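Local coordinates for putative cell adhesion protein (Bacteroides fragilis, PDB 4H40), which probably serves as a fimbrillin-type subunit of a cell-surface pilus and so takes part in cell adhesion, at residues S55-V60 with S87-C92; K44-F49 with P176-T181; I204-I209 with A253-L258; D64-L69 with W221-V226. All blocks are in the same frame, centred on the assembly; numbering follows the deposited sequence.

Contact 1 of 4, residues S55-V60 with S87-C92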
loop_
_atom_site.group_PDB
_atom_site.type_symbol
_atom_site.label_atom_id
_atom_site.label_comp_id
_atom_site.label_asym_id
_atom_site.label_seq_id
_atom_site.Cartn_x
_atom_site.Cartn_y
_atom_site.Cartn_z
ATOM N N SER B 55 -22.663 -23.772 -13.381
ATOM C CA SER B 55 -23.279 -22.626 -12.717
ATOM C C SER B 55 -24.757 -22.565 -13.076
ATOM O O SER B 55 -25.188 -23.213 -14.029
ATOM C CB SER B 55 -22.571 -21.324 -13.086
ATOM O OG SER B 55 -22.822 -20.926 -14.420
ATOM N N THR B 56 -25.539 -21.839 -12.279
ATOM C CA THR B 56 -26.973 -21.718 -12.531
ATOM C C THR B 56 -27.326 -20.273 -12.775
ATOM O O THR B 56 -26.641 -19.378 -12.264
ATOM C CB THR B 56 -27.825 -22.289 -11.373
ATOM O OG1 THR B 56 -27.560 -21.569 -10.164
ATOM C CG2 THR B 56 -27.629 -23.784 -11.172
ATOM N N ILE B 57 -28.374 -20.043 -13.575
ATOM C CA ILE B 57 -28.897 -18.706 -13.830
ATOM C C ILE B 57 -30.380 -18.726 -13.517
ATOM O O ILE B 57 -31.030 -19.733 -13.767
ATOM C CB ILE B 57 -28.600 -18.122 -15.258
ATOM C CG1 ILE B 57 -29.376 -18.801 -16.370
ATOM C CG2 ILE B 57 -27.120 -18.059 -15.601
ATOM C CD1 ILE B 57 -30.365 -17.894 -16.973
ATOM N N ARG B 58 -30.903 -17.642 -12.949
ATOM C CA ARG B 58 -32.331 -17.435 -12.713
ATOM C C ARG B 58 -32.869 -16.395 -13.687
ATOM O O ARG B 58 -32.348 -15.284 -13.768
ATOM C CB ARG B 58 -32.659 -16.999 -11.275
ATOM C CG ARG B 58 -34.124 -16.524 -11.121
ATOM C CD ARG B 58 -34.577 -16.308 -9.696
ATOM N NE ARG B 58 -34.349 -17.490 -8.867
ATOM C CZ ARG B 58 -35.206 -18.492 -8.710
ATOM N NH1 ARG B 58 -36.390 -18.464 -9.307
ATOM N NH2 ARG B 58 -34.891 -19.524 -7.943
ATOM N N LEU B 59 -33.931 -16.742 -14.380
ATOM C CA LEU B 59 -34.600 -15.830 -15.281
ATOM C C LEU B 59 -35.776 -15.246 -14.505
ATOM O O LEU B 59 -36.633 -16.010 -14.070
ATOM C CB LEU B 59 -35.027 -16.621 -16.532
ATOM C CG LEU B 59 -35.453 -15.864 -17.781
ATOM C CD1 LEU B 59 -34.291 -15.164 -18.430
ATOM C CD2 LEU B 59 -36.011 -16.825 -18.780
ATOM N N VAL B 60 -35.735 -13.919 -14.211
ATOM C CA VAL B 60 -36.752 -13.144 -13.468
ATOM C C VAL B 60 -37.596 -12.409 -14.514
ATOM O O VAL B 60 -37.045 -11.610 -15.284
ATOM C CB VAL B 60 -36.141 -12.150 -12.418
ATOM C CG1 VAL B 60 -37.229 -11.493 -11.564
ATOM C CG2 VAL B 60 -35.085 -12.814 -11.534
ATOM N N SER B 87 -21.892 -22.288 -24.583
ATOM C CA SER B 87 -22.783 -22.568 -23.461
ATOM C C SER B 87 -24.199 -22.986 -23.929
ATOM O O SER B 87 -24.717 -22.451 -24.923
ATOM C CB SER B 87 -22.882 -21.354 -22.544
ATOM O OG SER B 87 -21.615 -21.002 -22.016
ATOM N N LEU B 88 -24.808 -23.956 -23.181
ATOM C CA LEU B 88 -26.188 -24.435 -23.345
ATOM C C LEU B 88 -26.927 -24.368 -21.996
ATOM O O LEU B 88 -26.337 -24.724 -20.967
ATOM C CB LEU B 88 -26.236 -25.854 -23.933
ATOM C CG LEU B 88 -25.548 -26.064 -25.298
ATOM C CD1 LEU B 88 -25.580 -27.503 -25.691
ATOM C CD2 LEU B 88 -26.168 -25.199 -26.396
ATOM N N LEU B 89 -28.195 -23.886 -21.994
ATOM C CA LEU B 89 -28.997 -23.686 -20.765
ATOM C C LEU B 89 -30.113 -24.728 -20.613
ATOM O O LEU B 89 -31.028 -24.812 -21.448
ATOM C CB LEU B 89 -29.585 -22.265 -20.732
ATOM C CG LEU B 89 -28.568 -21.116 -20.773
ATOM C CD1 LEU B 89 -29.238 -19.798 -21.116
ATOM C CD2 LEU B 89 -27.841 -20.981 -19.468
ATOM N N TYR B 90 -30.024 -25.532 -19.537
ATOM C CA TYR B 90 -30.960 -26.621 -19.272
ATOM C C TYR B 90 -31.883 -26.317 -18.102
ATOM O O TYR B 90 -31.395 -26.103 -16.995
ATOM C CB TYR B 90 -30.205 -27.928 -18.993
ATOM C CG TYR B 90 -29.325 -28.373 -20.137
ATOM C CD1 TYR B 90 -28.003 -27.951 -20.228
ATOM C CD2 TYR B 90 -29.809 -29.237 -21.124
ATOM C CE1 TYR B 90 -27.189 -28.351 -21.290
ATOM C CE2 TYR B 90 -29.006 -29.642 -22.189
ATOM C CZ TYR B 90 -27.694 -29.205 -22.264
ATOM O OH TYR B 90 -26.898 -29.620 -23.305
ATOM N N PRO B 91 -33.214 -26.363 -18.301
ATOM C CA PRO B 91 -34.128 -26.114 -17.176
ATOM C C PRO B 91 -33.809 -27.022 -15.990
ATOM O O PRO B 91 -33.527 -28.206 -16.167
ATOM C CB PRO B 91 -35.514 -26.421 -17.769
ATOM C CG PRO B 91 -35.357 -26.201 -19.221
ATOM C CD PRO B 91 -33.955 -26.627 -19.552
ATOM N N CYS B 92 -33.777 -26.448 -14.793
ATOM C CA CYS B 92 -33.473 -27.207 -13.588
ATOM C C CYS B 92 -34.289 -26.681 -12.404
ATOM O O CYS B 92 -35.034 -25.703 -12.536
ATOM C CB CYS B 92 -31.969 -27.184 -13.296
ATOM S SG CYS B 92 -31.313 -25.562 -12.813
#

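Contact 2 of 4, residues K44-F49 with P176-T181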
loop_
_atom_site.group_PDB
_atom_site.type_symbol
_atom_site.label_atom_id
_atom_site.label_comp_id
_atom_site.label_asym_id
_atom_site.label_seq_id
_atom_site.Cartn_x
_atom_site.Cartn_y
_atom_site.Cartn_z
ATOM N N LYS B 44 -17.031 -1.269 -23.324
ATOM C CA LYS B 44 -16.877 -1.383 -24.782
ATOM C C LYS B 44 -15.712 -2.322 -25.181
ATOM O O LYS B 44 -15.953 -3.240 -25.972
ATOM C CB LYS B 44 -16.802 -0.015 -25.520
ATOM C CG LYS B 44 -15.663 0.927 -25.146
ATOM C CD LYS B 44 -15.489 2.033 -26.191
ATOM C CE LYS B 44 -14.172 2.761 -26.054
ATOM N NZ LYS B 44 -13.959 3.719 -27.173
ATOM N N ASP B 45 -14.513 -2.166 -24.578
ATOM C CA ASP B 45 -13.348 -3.008 -24.905
ATOM C C ASP B 45 -13.121 -4.147 -23.908
ATOM O O ASP B 45 -12.013 -4.683 -23.823
ATOM C CB ASP B 45 -12.079 -2.150 -24.988
ATOM C CG ASP B 45 -12.163 -1.003 -25.962
ATOM O OD1 ASP B 45 -12.895 -1.132 -26.976
ATOM O OD2 ASP B 45 -11.478 0.011 -25.732
ATOM N N ARG B 46 -14.157 -4.507 -23.146
ATOM C CA ARG B 46 -14.050 -5.577 -22.168
ATOM C C ARG B 46 -14.434 -6.899 -22.798
ATOM O O ARG B 46 -15.451 -6.965 -23.500
ATOM C CB ARG B 46 -14.915 -5.287 -20.940
ATOM C CG ARG B 46 -14.323 -4.212 -20.030
ATOM C CD ARG B 46 -13.449 -4.765 -18.924
ATOM N NE ARG B 46 -14.142 -5.741 -18.088
ATOM C CZ ARG B 46 -14.829 -5.431 -16.997
ATOM N NH1 ARG B 46 -14.954 -4.161 -16.621
ATOM N NH2 ARG B 46 -15.411 -6.379 -16.282
ATOM N N PRO B 47 -13.616 -7.962 -22.603
ATOM C CA PRO B 47 -13.990 -9.264 -23.179
ATOM C C PRO B 47 -15.066 -9.944 -22.352
ATOM O O PRO B 47 -15.146 -9.765 -21.122
ATOM C CB PRO B 47 -12.692 -10.066 -23.169
ATOM C CG PRO B 47 -11.753 -9.354 -22.233
ATOM C CD PRO B 47 -12.370 -8.049 -21.804
ATOM N N ILE B 48 -15.889 -10.729 -23.045
ATOM C CA ILE B 48 -16.960 -11.505 -22.441
ATOM C C ILE B 48 -16.507 -12.955 -22.357
ATOM O O ILE B 48 -16.064 -13.524 -23.361
ATOM C CB ILE B 48 -18.276 -11.333 -23.250
ATOM C CG1 ILE B 48 -18.761 -9.888 -23.141
ATOM C CG2 ILE B 48 -19.369 -12.295 -22.780
ATOM C CD1 ILE B 48 -19.375 -9.379 -24.314
ATOM N N PHE B 49 -16.620 -13.550 -21.165
ATOM C CA PHE B 49 -16.306 -14.948 -20.929
ATOM C C PHE B 49 -17.572 -15.766 -21.008
ATOM O O PHE B 49 -18.660 -15.212 -20.875
ATOM C CB PHE B 49 -15.654 -15.125 -19.555
ATOM C CG PHE B 49 -14.218 -14.677 -19.424
ATOM C CD1 PHE B 49 -13.570 -14.033 -20.473
ATOM C CD2 PHE B 49 -13.521 -14.864 -18.232
ATOM C CE1 PHE B 49 -12.263 -13.568 -20.331
ATOM C CE2 PHE B 49 -12.194 -14.427 -18.103
ATOM C CZ PHE B 49 -11.573 -13.781 -19.158
ATOM N N PRO B 176 -25.159 -10.100 -21.677
ATOM C CA PRO B 176 -24.144 -10.558 -20.719
ATOM C C PRO B 176 -24.452 -10.017 -19.308
ATOM O O PRO B 176 -25.177 -9.028 -19.159
ATOM C CB PRO B 176 -22.832 -10.009 -21.283
ATOM C CG PRO B 176 -23.217 -8.876 -22.159
ATOM C CD PRO B 176 -24.605 -9.132 -22.652
ATOM N N ILE B 177 -23.962 -10.719 -18.267
ATOM C CA ILE B 177 -24.166 -10.321 -16.874
ATOM C C ILE B 177 -22.800 -9.902 -16.280
ATOM O O ILE B 177 -21.759 -10.121 -16.880
ATOM C CB ILE B 177 -24.940 -11.399 -16.058
ATOM C CG1 ILE B 177 -24.243 -12.789 -16.074
ATOM C CG2 ILE B 177 -26.408 -11.478 -16.527
ATOM C CD1 ILE B 177 -25.042 -13.964 -15.378
ATOM N N ILE B 178 -22.810 -9.228 -15.156
ATOM C CA ILE B 178 -21.610 -8.662 -14.546
ATOM C C ILE B 178 -21.755 -8.766 -13.041
ATOM O O ILE B 178 -22.879 -8.906 -12.533
ATOM C CB ILE B 178 -21.433 -7.196 -15.072
ATOM C CG1 ILE B 178 -20.083 -6.556 -14.688
ATOM C CG2 ILE B 178 -22.659 -6.300 -14.790
ATOM C CD1 ILE B 178 -19.639 -5.461 -15.584
ATOM N N ASN B 179 -20.623 -8.737 -12.335
ATOM C CA ASN B 179 -20.508 -8.877 -10.878
ATOM C C ASN B 179 -21.125 -7.735 -10.101
ATOM O O ASN B 179 -20.884 -6.559 -10.394
ATOM C CB ASN B 179 -19.049 -9.000 -10.477
ATOM C CG ASN B 179 -18.517 -10.372 -10.688
ATOM O OD1 ASN B 179 -18.857 -11.309 -9.951
ATOM N ND2 ASN B 179 -17.741 -10.519 -11.743
ATOM N N GLN B 180 -21.852 -8.110 -9.049
ATOM C CA GLN B 180 -22.522 -7.178 -8.151
ATOM C C GLN B 180 -21.702 -6.910 -6.921
ATOM O O GLN B 180 -21.956 -5.925 -6.228
ATOM C CB GLN B 180 -23.919 -7.708 -7.769
ATOM C CG GLN B 180 -24.862 -7.859 -8.972
ATOM C CD GLN B 180 -24.896 -6.630 -9.847
ATOM O OE1 GLN B 180 -25.409 -5.577 -9.467
ATOM N NE2 GLN B 180 -24.271 -6.712 -11.004
ATOM N N THR B 181 -20.687 -7.743 -6.685
ATOM C CA THR B 181 -19.820 -7.616 -5.523
ATOM C C THR B 181 -18.375 -7.320 -5.918
ATOM O O THR B 181 -17.982 -7.468 -7.078
ATOM C CB THR B 181 -19.850 -8.899 -4.640
ATOM O OG1 THR B 181 -19.091 -9.908 -5.252
ATOM C CG2 THR B 181 -21.204 -9.424 -4.400
#

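Contact 3 of 4, residues I204-I209 with A253-L258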
loop_
_atom_site.group_PDB
_atom_site.type_symbol
_atom_site.label_atom_id
_atom_site.label_comp_id
_atom_site.label_asym_id
_atom_site.label_seq_id
_atom_site.Cartn_x
_atom_site.Cartn_y
_atom_site.Cartn_z
ATOM N N ILE B 204 -7.876 -17.452 5.925
ATOM C CA ILE B 204 -7.716 -15.996 5.825
ATOM C C ILE B 204 -9.018 -15.315 6.254
ATOM O O ILE B 204 -10.067 -15.539 5.645
ATOM C CB ILE B 204 -7.280 -15.588 4.387
ATOM C CG1 ILE B 204 -5.905 -16.180 4.050
ATOM C CG2 ILE B 204 -7.317 -14.045 4.199
ATOM C CD1 ILE B 204 -5.660 -16.298 2.649
ATOM N N GLU B 205 -8.943 -14.514 7.320
ATOM C CA GLU B 205 -10.083 -13.774 7.841
ATOM C C GLU B 205 -9.923 -12.266 7.550
ATOM O O GLU B 205 -8.949 -11.630 7.960
ATOM C CB GLU B 205 -10.278 -14.044 9.327
ATOM C CG GLU B 205 -11.553 -13.421 9.863
ATOM C CD GLU B 205 -12.033 -13.983 11.185
ATOM O OE1 GLU B 205 -11.206 -14.121 12.119
ATOM O OE2 GLU B 205 -13.249 -14.265 11.292
ATOM N N ILE B 206 -10.870 -11.747 6.770
ATOM C CA ILE B 206 -11.009 -10.358 6.382
ATOM C C ILE B 206 -12.046 -9.763 7.366
ATOM O O ILE B 206 -13.100 -10.348 7.574
ATOM C CB ILE B 206 -11.404 -10.272 4.886
ATOM C CG1 ILE B 206 -10.404 -11.082 4.011
ATOM C CG2 ILE B 206 -11.528 -8.814 4.410
ATOM C CD1 ILE B 206 -10.739 -11.175 2.566
ATOM N N SER B 207 -11.691 -8.666 8.036
ATOM C CA SER B 207 -12.503 -8.004 9.063
ATOM C C SER B 207 -12.644 -6.516 8.788
ATOM O O SER B 207 -11.746 -5.914 8.200
ATOM C CB SER B 207 -11.859 -8.194 10.436
ATOM O OG SER B 207 -12.175 -9.446 11.025
ATOM N N GLY B 208 -13.751 -5.943 9.246
ATOM C CA GLY B 208 -14.052 -4.524 9.096
ATOM C C GLY B 208 -14.673 -4.181 7.763
ATOM O O GLY B 208 -14.413 -3.115 7.200
ATOM N N ILE B 209 -15.499 -5.089 7.246
ATOM C CA ILE B 209 -16.143 -4.898 5.951
ATOM C C ILE B 209 -17.659 -4.608 6.168
ATOM O O ILE B 209 -18.118 -4.575 7.313
ATOM C CB ILE B 209 -15.847 -6.098 5.011
ATOM C CG1 ILE B 209 -15.866 -7.451 5.779
ATOM C CG2 ILE B 209 -14.530 -5.873 4.329
ATOM C CD1 ILE B 209 -16.189 -8.666 4.960
ATOM N N ALA B 253 -6.028 -17.630 -2.657
ATOM C CA ALA B 253 -7.310 -17.579 -1.963
ATOM C C ALA B 253 -8.067 -16.351 -2.427
ATOM O O ALA B 253 -7.460 -15.308 -2.639
ATOM C CB ALA B 253 -7.101 -17.566 -0.458
ATOM N N HIS B 254 -9.356 -16.487 -2.680
ATOM C CA HIS B 254 -10.195 -15.370 -3.100
ATOM C C HIS B 254 -11.574 -15.443 -2.449
ATOM O O HIS B 254 -11.984 -16.485 -1.942
ATOM C CB HIS B 254 -10.314 -15.275 -4.629
ATOM C CG HIS B 254 -10.990 -16.442 -5.270
ATOM N ND1 HIS B 254 -12.288 -16.362 -5.721
ATOM C CD2 HIS B 254 -10.520 -17.681 -5.529
ATOM C CE1 HIS B 254 -12.563 -17.541 -6.246
ATOM N NE2 HIS B 254 -11.538 -18.371 -6.132
ATOM N N THR B 255 -12.258 -14.316 -2.420
ATOM C CA THR B 255 -13.597 -14.222 -1.872
ATOM C C THR B 255 -14.277 -12.992 -2.393
ATOM O O THR B 255 -13.609 -12.032 -2.815
ATOM C CB THR B 255 -13.586 -14.229 -0.327
ATOM O OG1 THR B 255 -14.859 -14.626 0.127
ATOM C CG2 THR B 255 -13.203 -12.899 0.294
ATOM N N GLY B 256 -15.606 -13.023 -2.321
ATOM C CA GLY B 256 -16.432 -11.888 -2.672
ATOM C C GLY B 256 -16.593 -11.050 -1.430
ATOM O O GLY B 256 -16.626 -11.590 -0.318
ATOM N N VAL B 257 -16.659 -9.738 -1.604
ATOM C CA VAL B 257 -16.921 -8.803 -0.519
ATOM C C VAL B 257 -17.914 -7.785 -1.064
ATOM O O VAL B 257 -17.864 -7.435 -2.243
ATOM C CB VAL B 257 -15.669 -8.153 0.166
ATOM C CG1 VAL B 257 -14.816 -9.204 0.863
ATOM C CG2 VAL B 257 -14.825 -7.361 -0.809
ATOM N N LEU B 258 -18.844 -7.364 -0.237
ATOM C CA LEU B 258 -19.840 -6.398 -0.666
ATOM C C LEU B 258 -19.196 -5.035 -0.870
ATOM O O LEU B 258 -18.288 -4.719 -0.094
ATOM C CB LEU B 258 -20.953 -6.277 0.390
ATOM C CG LEU B 258 -21.818 -7.488 0.669
ATOM C CD1 LEU B 258 -22.722 -7.192 1.858
ATOM C CD2 LEU B 258 -22.659 -7.854 -0.536
#

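Contact 4 of 4, residues D64-L69 with W221-V226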
loop_
_atom_site.group_PDB
_atom_site.type_symbol
_atom_site.label_atom_id
_atom_site.label_comp_id
_atom_site.label_asym_id
_atom_site.label_seq_id
_atom_site.Cartn_x
_atom_site.Cartn_y
_atom_site.Cartn_z
ATOM N N ASP B 64 -45.141 -5.686 -18.878
ATOM C CA ASP B 64 -44.791 -4.439 -19.577
ATOM C C ASP B 64 -44.745 -3.213 -18.625
ATOM O O ASP B 64 -44.086 -2.224 -18.945
ATOM C CB ASP B 64 -45.746 -4.169 -20.765
ATOM C CG ASP B 64 -47.223 -4.372 -20.480
ATOM O OD1 ASP B 64 -47.766 -3.660 -19.600
ATOM O OD2 ASP B 64 -47.851 -5.202 -21.175
ATOM N N ALA B 65 -45.406 -3.303 -17.454
ATOM C CA ALA B 65 -45.441 -2.253 -16.435
ATOM C C ALA B 65 -44.371 -2.480 -15.328
ATOM O O ALA B 65 -44.388 -1.787 -14.306
ATOM C CB ALA B 65 -46.830 -2.170 -15.824
ATOM N N LYS B 66 -43.430 -3.429 -15.560
ATOM C CA LYS B 66 -42.295 -3.800 -14.694
ATOM C C LYS B 66 -42.734 -4.428 -13.342
ATOM O O LYS B 66 -42.032 -4.278 -12.330
ATOM C CB LYS B 66 -41.329 -2.612 -14.457
ATOM C CG LYS B 66 -40.538 -2.189 -15.690
ATOM C CD LYS B 66 -39.604 -1.045 -15.347
ATOM C CE LYS B 66 -38.872 -0.478 -16.541
ATOM N NZ LYS B 66 -37.770 0.441 -16.121
ATOM N N ASN B 67 -43.859 -5.192 -13.351
ATOM C CA ASN B 67 -44.377 -5.906 -12.170
ATOM C C ASN B 67 -43.961 -7.370 -12.236
ATOM O O ASN B 67 -44.063 -7.990 -13.298
ATOM C CB ASN B 67 -45.895 -5.787 -12.038
ATOM C CG ASN B 67 -46.416 -4.372 -12.026
ATOM O OD1 ASN B 67 -46.051 -3.545 -11.178
ATOM N ND2 ASN B 67 -47.306 -4.076 -12.963
ATOM N N LEU B 68 -43.503 -7.919 -11.099
ATOM C CA LEU B 68 -43.006 -9.290 -10.979
ATOM C C LEU B 68 -44.044 -10.356 -11.363
ATOM O O LEU B 68 -45.199 -10.307 -10.922
ATOM C CB LEU B 68 -42.504 -9.542 -9.545
ATOM C CG LEU B 68 -41.725 -10.831 -9.279
ATOM C CD1 LEU B 68 -40.498 -10.943 -10.167
ATOM C CD2 LEU B 68 -41.326 -10.912 -7.819
ATOM N N LEU B 69 -43.602 -11.328 -12.180
ATOM C CA LEU B 69 -44.428 -12.451 -12.613
ATOM C C LEU B 69 -43.799 -13.741 -12.100
ATOM O O LEU B 69 -43.107 -14.445 -12.841
ATOM C CB LEU B 69 -44.628 -12.480 -14.151
ATOM C CG LEU B 69 -45.328 -11.278 -14.824
ATOM C CD1 LEU B 69 -45.458 -11.497 -16.303
ATOM C CD2 LEU B 69 -46.687 -10.986 -14.213
ATOM N N TRP B 221 -34.844 -2.896 -7.349
ATOM C CA TRP B 221 -33.878 -3.427 -8.303
ATOM C C TRP B 221 -34.314 -3.284 -9.772
ATOM O O TRP B 221 -33.499 -2.887 -10.595
ATOM C CB TRP B 221 -33.575 -4.901 -7.992
ATOM C CG TRP B 221 -32.443 -5.461 -8.798
ATOM C CD1 TRP B 221 -31.226 -4.881 -9.021
ATOM C CD2 TRP B 221 -32.429 -6.712 -9.499
ATOM N NE1 TRP B 221 -30.455 -5.696 -9.813
ATOM C CE2 TRP B 221 -31.162 -6.832 -10.114
ATOM C CE3 TRP B 221 -33.344 -7.766 -9.625
ATOM C CZ2 TRP B 221 -30.811 -7.939 -10.897
ATOM C CZ3 TRP B 221 -32.983 -8.875 -10.376
ATOM C CH2 TRP B 221 -31.733 -8.950 -11.007
ATOM N N VAL B 222 -35.584 -3.572 -10.088
ATOM C CA VAL B 222 -36.122 -3.511 -11.453
ATOM C C VAL B 222 -36.074 -2.059 -12.055
ATOM O O VAL B 222 -36.047 -1.903 -13.283
ATOM C CB VAL B 222 -37.541 -4.123 -11.504
ATOM C CG1 VAL B 222 -38.561 -3.266 -10.770
ATOM C CG2 VAL B 222 -37.975 -4.410 -12.935
ATOM N N ASN B 223 -36.024 -1.020 -11.208
ATOM C CA ASN B 223 -35.977 0.342 -11.720
ATOM C C ASN B 223 -34.558 0.957 -11.657
ATOM O O ASN B 223 -34.401 2.147 -11.941
ATOM C CB ASN B 223 -37.000 1.209 -11.017
ATOM C CG ASN B 223 -38.400 0.929 -11.506
ATOM O OD1 ASN B 223 -39.173 0.218 -10.859
ATOM N ND2 ASN B 223 -38.745 1.439 -12.687
ATOM N N GLY B 224 -33.547 0.137 -11.353
ATOM C CA GLY B 224 -32.147 0.559 -11.364
ATOM C C GLY B 224 -31.364 0.645 -10.061
ATOM O O GLY B 224 -30.208 1.081 -10.087
ATOM N N ASP B 225 -31.963 0.254 -8.917
ATOM C CA ASP B 225 -31.253 0.286 -7.637
ATOM C C ASP B 225 -30.180 -0.791 -7.632
ATOM O O ASP B 225 -30.354 -1.853 -8.244
ATOM C CB ASP B 225 -32.207 0.135 -6.439
ATOM C CG ASP B 225 -33.036 1.376 -6.107
ATOM O OD1 ASP B 225 -32.673 2.486 -6.576
ATOM O OD2 ASP B 225 -34.030 1.244 -5.361
ATOM N N VAL B 226 -29.026 -0.459 -7.032
ATOM C CA VAL B 226 -27.817 -1.297 -6.929
ATOM C C VAL B 226 -27.268 -1.216 -5.497
ATOM O O VAL B 226 -27.586 -0.254 -4.788
ATOM C CB VAL B 226 -26.745 -0.900 -7.977
ATOM C CG1 VAL B 226 -27.160 -1.315 -9.385
ATOM C CG2 VAL B 226 -26.418 0.592 -7.928
HETATM O O HOH W 1 -34.923 0.107 -15.659
#

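Contact 1 of 4, residues S55-V60 with S87-C92
Ile57 and Leu89 meet through one methylene and one methyl: Ile57 CG1 lies 4.1 Å from Leu89 CD2, and the two side chains cross at about a right angle. The first torsion of Ile57 (chi1 71°) sets CG1 between the backbone N and the carbonyl carbon, bringing that branch to Leu89, while CG2 stands beside the backbone N. A second, looser approach joins Thr56 CG2 to Cys92 SG at 4.4 Å. The polar branch of Thr56 has its own partners, since OG1 is hydrogen-bonded to Gly98 O and Ala123 N; the rotation that allows this leaves the methyl for the sulfur. The first touch is apolar, the second a marginal methyl-to-sulfur approach, and only 117 Å² is buried between the segments. The backbones stay apart, with 8.5 Å between the CA atoms of Ile57 and Leu89. Behind the first shell, Ile57 also packs on Ile119 and Leu174, Leu89 leans on Val78, and Thr56 and Cys92 share Val100 of strand 100-102. Strands 56-62 and 88-94 are not direct neighbours: each pairs antiparallel with strand 74-79, which lies between them, while strand 113-121 borders 56-62 and strand 100-102 borders 88-94.

Contact 2 of 4, residues K44-F49 with P176-T181
Ile48 overlaps the ring of Pro176, its CG2 methyl standing 4.4 Å from Pro176 CB. This is a loose apolar touch at a partly buried place, with 7.4 Å between the CA atoms of Ile48 and Pro176. Alongside it, the guanidinium of Arg46 reaches Ile178: Arg46 NH2 comes within 4.4 Å of Ile178 CD1, and the methyl approaches the flat group obliquely. Ile178 attains this position by extension, its CG1 trans to the backbone N (chi1 -171°), which carries the delta methyl out toward the arginine. The contact surface is small, 112 Å² in all. The topology is consistent with this proximity. Strand 23-24 pairs in parallel with strand 177-190, where Ile177 makes backbone hydrogen bonds with Gly22 and Tyr24, and the 44-49 loop is tied to the same short strand by a backbone hydrogen bond between Phe49 and Tyr23. Tyr24 itself is touched by the side chains of Arg46, Ile48 and Pro176, so a single aromatic residue packs against both segments. Within 176-181, Gln180 NE2 donates to Ile178 O over 3.0 Å with an N-H...O angle of 157°. The acceptor lies almost in the amide plane of Gln180, whereas the donor stands well above the carbonyl plane, 53° out of it. The same nitrogen is also hydrogen-bonded to Asp144 OD2.

Contact 3 of 4, residues I204-I209 with A253-L258
Glu205 OE2, gripped by a salt bridge from Arg239 NH2 and by a weak hydrogen bond with Ser237 OG, belongs to the residue between Ile204 and Ile206, whose side chains meet Ala253 and Thr255. The alternation is that of a strand: Glu205 is turned from the facing segment while the isoleucines are turned to it. Ile204 CD1 touches Ala253 CB at 3.7 Å. One step along, Ile206 CD1 and Thr255 CG2 approach tip to tip at 3.8 Å. In Ile206 the CG1 branch lies beside the backbone N (chi1 -53°) and continues extended to CD1, a shape that points its end methyl across the gap. The threonine answers with its methyl because OG1 is trans to its own backbone N (chi1 -159°). A wider third touch, Ile209 CD1 to Val257 CG1 at 4.4 Å, follows where the chain turns through Gly208. The end-to-end directions of 204-209 and 253-257 differ by 12°, and 8.0 Å separates the CA atoms of Ile204 and Ala253. They belong to different sheets: 197-207 to a four-stranded antiparallel one, 251-257 to the sheet containing 177-190, whose Met184 and Phe186 also cover Ile206. This is consistent with face-to-face packing in a beta sandwich. All six touching residues are buried and meet through carbon alone, so the packing of the two strands rests on hydrophobic burial, with the charged Glu205 held on the outward side.

Contact 4 of 4, residues D64-L69 with W221-V226
Lys66, in a backbone bend of positive phi (65°), stands against the single 3-10 turn that begins at Trp221, with 7.0 Å between the CA atoms of Lys66 and Val222. That turn is closed by Gly224 N donating to Trp221 O at 3.1 Å. Val222 presents both methyls to the lysine: CG1 lies 3.9 Å from Lys66 O, and CG2 lies 4.1 Å from Lys66 CB. From there the lysine chain runs fully extended past Asn223, the two side chains crossing obliquely. At its far end Lys66 NZ donates to a water at 2.9 Å, and this water in turn donates a weak bond to Val222 O, bridging the segments. The ammonium also makes a cation-pi contact with Tyr116, a second partner for its charge. Around the contact, Met152 touches both Lys66 and Val222, while Tyr62 packs on Val222 and on Trp221, whose ring has its own cation-pi partner in Arg118. Residues 64-69 form part of the loop that connects the antiparallel neighbours 56-62 and 74-79, and Leu69 keeps a backbone hydrogen bond with Val61. The arrangement is thus the connecting loop of a beta hairpin resting on a distant 3-10 turn, plain loop-to-loop packing at the margin of a fimbrillin-like beta domain.

In the fold
From the N terminus, 44-49 opens contact 2, followed by 55-60 for contact 1 and 64-69 for contact 4. Contact 1 closes first, at 87-92, wholly within the span that contact 2 closes at 176-181. Contact 3 opens afterwards at 204-209 and closes at 253-258; contact 4, closing between these at 221-226, therefore crosses all three others. Contacts 1 and 4 touch through Val60 and Leu68, joining the sheet around 56-62 to its hairpin loop. Contacts 2 and 3 meet where Thr181 packs on Val257, because strands 177-190 and 251-257 are neighbours. Contacts 1 and 3 lie on opposite sides of the chain's centre, their centres about 28 Å apart.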